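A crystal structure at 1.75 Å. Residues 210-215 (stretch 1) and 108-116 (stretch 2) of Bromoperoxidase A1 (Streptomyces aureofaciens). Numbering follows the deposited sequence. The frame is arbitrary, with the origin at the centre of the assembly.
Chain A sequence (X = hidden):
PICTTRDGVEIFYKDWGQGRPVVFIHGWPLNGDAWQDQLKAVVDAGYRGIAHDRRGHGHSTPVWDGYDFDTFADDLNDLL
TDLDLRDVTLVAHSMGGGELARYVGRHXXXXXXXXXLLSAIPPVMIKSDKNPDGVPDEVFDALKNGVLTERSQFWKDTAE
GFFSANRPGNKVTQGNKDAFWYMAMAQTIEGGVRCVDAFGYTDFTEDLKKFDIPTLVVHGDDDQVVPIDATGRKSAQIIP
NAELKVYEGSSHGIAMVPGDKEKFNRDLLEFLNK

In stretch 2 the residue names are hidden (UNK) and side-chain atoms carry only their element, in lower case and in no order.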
ATOM      1  N   LYS A 210     -16.314  -0.245  -9.676  1.00 16.43           N
ATOM      2  CA  LYS A 210     -16.510  -1.653  -9.900  1.00 17.11           C
ATOM      3  C   LYS A 210     -16.426  -2.482  -8.620  1.00 17.01           C
ATOM      4  O   LYS A 210     -16.662  -3.691  -8.710  1.00 18.95           O
ATOM      5  CB  LYS A 210     -15.513  -2.191 -10.927  1.00 21.48           C
ATOM      6  CG  LYS A 210     -15.699  -1.447 -12.257  1.00 24.70           C
ATOM      7  CD  LYS A 210     -14.860  -2.077 -13.355  1.00 28.85           C
ATOM      8  CE  LYS A 210     -15.586  -1.885 -14.699  1.00 31.39           C
ATOM      9  NZ  LYS A 210     -16.693  -2.897 -14.805  1.00 33.67           N
ATOM     10  N   PHE A 211     -16.131  -1.869  -7.494  1.00 14.53           N
ATOM     11  CA  PHE A 211     -16.066  -2.623  -6.232  1.00 14.54           C
ATOM     12  C   PHE A 211     -17.492  -3.076  -5.883  1.00 16.10           C
ATOM     13  O   PHE A 211     -18.420  -2.272  -6.083  1.00 17.13           O
ATOM     14  CB  PHE A 211     -15.515  -1.751  -5.125  1.00 12.86           C
ATOM     15  CG  PHE A 211     -13.997  -1.662  -5.017  1.00 13.35           C
ATOM     16  CD1 PHE A 211     -13.248  -1.301  -6.105  1.00 12.95           C
ATOM     17  CD2 PHE A 211     -13.394  -1.875  -3.788  1.00 14.18           C
ATOM     18  CE1 PHE A 211     -11.855  -1.197  -6.008  1.00 13.86           C
ATOM     19  CE2 PHE A 211     -12.005  -1.773  -3.676  1.00 13.59           C
ATOM     20  CZ  PHE A 211     -11.253  -1.433  -4.785  1.00 14.31           C
ATOM     21  N   ASP A 212     -17.638  -4.293  -5.437  1.00 15.33           N
ATOM     22  CA  ASP A 212     -18.957  -4.788  -5.028  1.00 17.09           C
ATOM     23  C   ASP A 212     -18.789  -5.664  -3.788  1.00 17.25           C
ATOM     24  O   ASP A 212     -19.424  -6.721  -3.650  1.00 17.57           O
ATOM     25  CB  ASP A 212     -19.587  -5.541  -6.197  1.00 17.24           C
ATOM     26  CG  ASP A 212     -18.859  -6.753  -6.698  1.00 20.29           C
ATOM     27  OD1 ASP A 212     -17.703  -7.026  -6.283  1.00 19.66           O
ATOM     28  OD2 ASP A 212     -19.413  -7.523  -7.516  1.00 22.03           O
ATOM     29  N   ILE A 213     -17.697  -5.417  -3.057  1.00 15.44           N
ATOM     30  CA  ILE A 213     -17.396  -6.160  -1.825  1.00 14.64           C
ATOM     31  C   ILE A 213     -17.247  -5.164  -0.700  1.00 12.39           C
ATOM     32  O   ILE A 213     -16.939  -4.000  -0.957  1.00 12.73           O
ATOM     33  CB  ILE A 213     -16.063  -6.936  -1.966  1.00 17.11           C
ATOM     34  CG1 ILE A 213     -14.924  -5.993  -2.383  1.00 18.29           C
ATOM     35  CG2 ILE A 213     -16.231  -8.085  -2.965  1.00 17.28           C
ATOM     36  CD1 ILE A 213     -13.582  -6.724  -2.474  1.00 20.71           C
ATOM     37  N   PRO A 214     -17.443  -5.540   0.565  1.00 12.65           N
ATOM     38  CA  PRO A 214     -17.317  -4.632   1.684  1.00 11.74           C
ATOM     39  C   PRO A 214     -15.892  -4.045   1.654  1.00 12.33           C
ATOM     40  O   PRO A 214     -14.991  -4.849   1.451  1.00 11.92           O
ATOM     41  CB  PRO A 214     -17.521  -5.493   2.927  1.00 11.78           C
ATOM     42  CG  PRO A 214     -18.169  -6.726   2.446  1.00 13.87           C
ATOM     43  CD  PRO A 214     -17.903  -6.887   0.970  1.00 13.61           C
ATOM     44  N   THR A 215     -15.768  -2.774   1.939  1.00 10.47           N
ATOM     45  CA  THR A 215     -14.468  -2.132   1.841  1.00 11.36           C
ATOM     46  C   THR A 215     -14.325  -1.187   3.009  1.00 11.29           C
ATOM     47  O   THR A 215     -15.250  -0.423   3.321  1.00 13.27           O
ATOM     48  CB  THR A 215     -14.350  -1.329   0.517  1.00 11.62           C
ATOM     49  OG1 THR A 215     -14.448  -2.231  -0.597  1.00 12.12           O
ATOM     50  CG2 THR A 215     -12.995  -0.620   0.528  1.00 13.42           C
ATOM     51  N   UNK A 108     -11.646  -8.484 -11.622  1.00 13.08           N
ATOM     52  CA  UNK A 108     -12.919  -8.634 -10.913  1.00 16.45           C
ATOM     53  C   UNK A 108     -12.771  -9.108  -9.478  1.00 17.01           C
ATOM     54  O   UNK A 108     -11.666  -9.212  -8.926  1.00 16.08           O
ATOM     55  N   UNK A 109     -13.915  -9.382  -8.828  1.00 15.74           N
ATOM     56  CA  UNK A 109     -13.926  -9.721  -7.415  1.00 15.00           C
ATOM     57  C   UNK A 109     -14.305 -11.162  -7.110  1.00 15.47           C
ATOM     58  O   UNK A 109     -14.566 -11.486  -5.932  1.00 15.63           O
ATOM     59  c   UNK A 109     -14.464  -7.357  -6.721  1.00 16.77           C
ATOM     60  c   UNK A 109     -14.903  -8.805  -6.650  1.00 17.04           C
ATOM     61  o   UNK A 109     -16.214  -8.956  -7.272  1.00 17.06           O
ATOM     62  N   UNK A 110     -14.185 -12.057  -8.079  1.00 15.56           N
ATOM     63  CA  UNK A 110     -14.593 -13.448  -7.871  1.00 16.59           C
ATOM     64  C   UNK A 110     -13.839 -14.173  -6.771  1.00 16.73           C
ATOM     65  O   UNK A 110     -14.415 -14.996  -6.042  1.00 16.75           O
ATOM     66  N   UNK A 111     -12.559 -13.836  -6.576  1.00 14.96           N
ATOM     67  CA  UNK A 111     -11.778 -14.488  -5.518  1.00 15.78           C
ATOM     68  C   UNK A 111     -11.819 -13.720  -4.211  1.00 15.62           C
ATOM     69  O   UNK A 111     -11.158 -14.123  -3.232  1.00 17.47           O
ATOM     70  c   UNK A 111      -8.473 -15.571  -7.363  1.00 17.89           C
ATOM     71  n   UNK A 111      -8.224 -16.567  -8.394  1.00 19.09           N
ATOM     72  c   UNK A 111      -9.982 -15.513  -7.059  1.00 17.31           C
ATOM     73  c   UNK A 111      -8.121 -17.870  -8.285  1.00 19.92           C
ATOM     74  c   UNK A 111     -10.293 -14.550  -5.953  1.00 16.46           C
ATOM     75  n   UNK A 111      -7.888 -18.557  -9.403  1.00 22.21           N
ATOM     76  n   UNK A 111      -8.201 -18.488  -7.123  1.00 20.60           N
ATOM     77  N   UNK A 112     -12.526 -12.600  -4.161  1.00 13.56           N
ATOM     78  CA  UNK A 112     -12.422 -11.722  -3.016  1.00 13.10           C
ATOM     79  C   UNK A 112     -13.656 -11.694  -2.122  1.00 16.08           C
ATOM     80  O   UNK A 112     -14.802 -11.728  -2.584  1.00 17.86           O
ATOM     81  c   UNK A 112     -12.161 -10.256  -3.427  1.00 13.74           C
ATOM     82  c   UNK A 112     -10.918  -8.526  -4.751  1.00 16.08           C
ATOM     83  c   UNK A 112     -11.063 -10.013  -4.476  1.00 15.27           C
ATOM     84  c   UNK A 112      -9.747 -10.605  -3.952  1.00 15.84           C
ATOM     85  N   UNK A 113     -13.380 -11.541  -0.847  1.00 13.32           N
ATOM     86  CA  UNK A 113     -14.427 -11.330   0.149  1.00 14.61           C
ATOM     87  C   UNK A 113     -14.568  -9.859   0.466  1.00 15.62           C
ATOM     88  O   UNK A 113     -15.700  -9.344   0.589  1.00 14.13           O
ATOM     89  c   UNK A 113     -15.154 -11.804   2.508  1.00 23.20           C
ATOM     90  n   UNK A 113     -16.053 -13.077   4.419  1.00 31.69           N
ATOM     91  c   UNK A 113     -14.070 -12.079   1.444  1.00 17.30           C
ATOM     92  c   UNK A 113     -16.343 -14.193   5.070  1.00 33.18           C
ATOM     93  c   UNK A 113     -14.906 -12.837   3.602  1.00 28.33           C
ATOM     94  n   UNK A 113     -17.485 -14.170   5.752  1.00 35.28           N
ATOM     95  n   UNK A 113     -15.581 -15.271   5.007  1.00 33.70           N
ATOM     96  N   UNK A 114     -13.453  -9.164   0.708  1.00 12.19           N
ATOM     97  CA  UNK A 114     -13.510  -7.785   1.168  1.00 10.75           C
ATOM     98  C   UNK A 114     -12.135  -7.105   0.926  1.00 10.87           C
ATOM     99  O   UNK A 114     -11.215  -7.798   0.508  1.00 11.58           O
ATOM    100  c   UNK A 114     -13.875  -7.676   2.652  1.00 11.07           C
ATOM    101  o   UNK A 114     -12.966  -8.521   3.405  1.00 12.24           O
ATOM    102  N   UNK A 115     -12.081  -5.812   1.181  1.00 10.44           N
ATOM    103  CA  UNK A 115     -10.862  -5.039   0.899  1.00 10.06           C
ATOM    104  C   UNK A 115     -10.677  -3.940   1.915  1.00 10.73           C
ATOM    105  O   UNK A 115     -11.604  -3.430   2.539  1.00 10.51           O
ATOM    106  c   UNK A 115     -10.975  -4.360  -0.473  1.00 10.00           C
ATOM    107  N   UNK A 116      -9.386  -3.622   2.173  1.00  8.19           N
ATOM    108  CA  UNK A 116      -9.068  -2.563   3.123  1.00  7.52           C
ATOM    109  C   UNK A 116      -8.091  -1.618   2.420  1.00  9.32           C
ATOM    110  O   UNK A 116      -7.077  -2.112   1.925  1.00  9.45           O
ATOM    111  c   UNK A 116      -8.357  -3.100   4.388  1.00  7.89           C
ATOM    112  c   UNK A 116      -7.989  -1.965   5.323  1.00  8.96           C
ATOM    113  c   UNK A 116      -9.280  -4.117   5.101  1.00 10.75           C
TER

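Position 108 has no side-chain atoms, does not touch the other stretch, and follows a helix with a phi of 79°, a value that by itself favours glycine; it is Gly108. Position 109 carries one carbon bonded to an oxygen and a second carbon, a fork at the first carbon. Its oxygen lies 2.6 Å from OD1 of Asp212, and its CB is 4.0 Å from CG2 of Ile213. This is Thr109, whose OG1 donates a short hydrogen bond to that carboxylate oxygen, while chi1 in the p well sets its branches against stretch 1.

Position 110 again lacks side-chain atoms. Although an ideal CB would have room, pointing away from stretch 1, none is present, and the residue is Gly110. Position 111 has a chain of three carbons, a nitrogen, and a carbon bearing two more nitrogens: a guanidinium. This side chain comes no nearer than 9.2 Å to stretch 1 and finds a hydrogen-bonding partner elsewhere in the structure; the residue is Arg111.

At position 112 four carbons fork at the second, and its CB packs 3.9 Å from CD1 of Ile213; this is Leu112. A type I turn running from Thr109 to Leu112 is closed by a 2.9 Å hydrogen bond from Leu112 N to Thr109 O. Position 113 repeats the guanidinium pattern; here the CA-to-CB bond points away from stretch 1, and the backbone makes the contact, its O lying 3.5 Å from Ile213 CB and 3.3 Å from Pro214 CD. It is Arg113.

Position 114 has one carbon followed by one oxygen. Its CB sits 3.3 Å from Pro214 O, whereas the oxygen is hydrogen-bonded elsewhere in the structure; this is Ser114. Position 115 has a single carbon, the CB, 4.0 Å from Ile213 CD1 and 4.2 Å from Phe211 CE2; it is Ala115. At position 116 one carbon carries two others, and the CA-to-CB bond points away from stretch 1; this is Val116.

The contact joins a strand pairing to a small apolar cluster. Thr215 and Ala115 form a parallel bridge with their CA atoms 4.7 Å apart and their side chains on the same face. Ala115 N donates to Pro214 O at 3.1 Å, and Thr215 CA approaches Ala115 O at 3.2 Å in a CA-H...O contact, so both polar backbone groups of Ala115 face stretch 1. Ile213 reaches toward stretch 2, its CD1 meeting both Leu112 and Ala115, while the bond between Thr109 and Asp212 fastens the turn beside this packing.

Stretch 2 108-116: GTGRLRSAV
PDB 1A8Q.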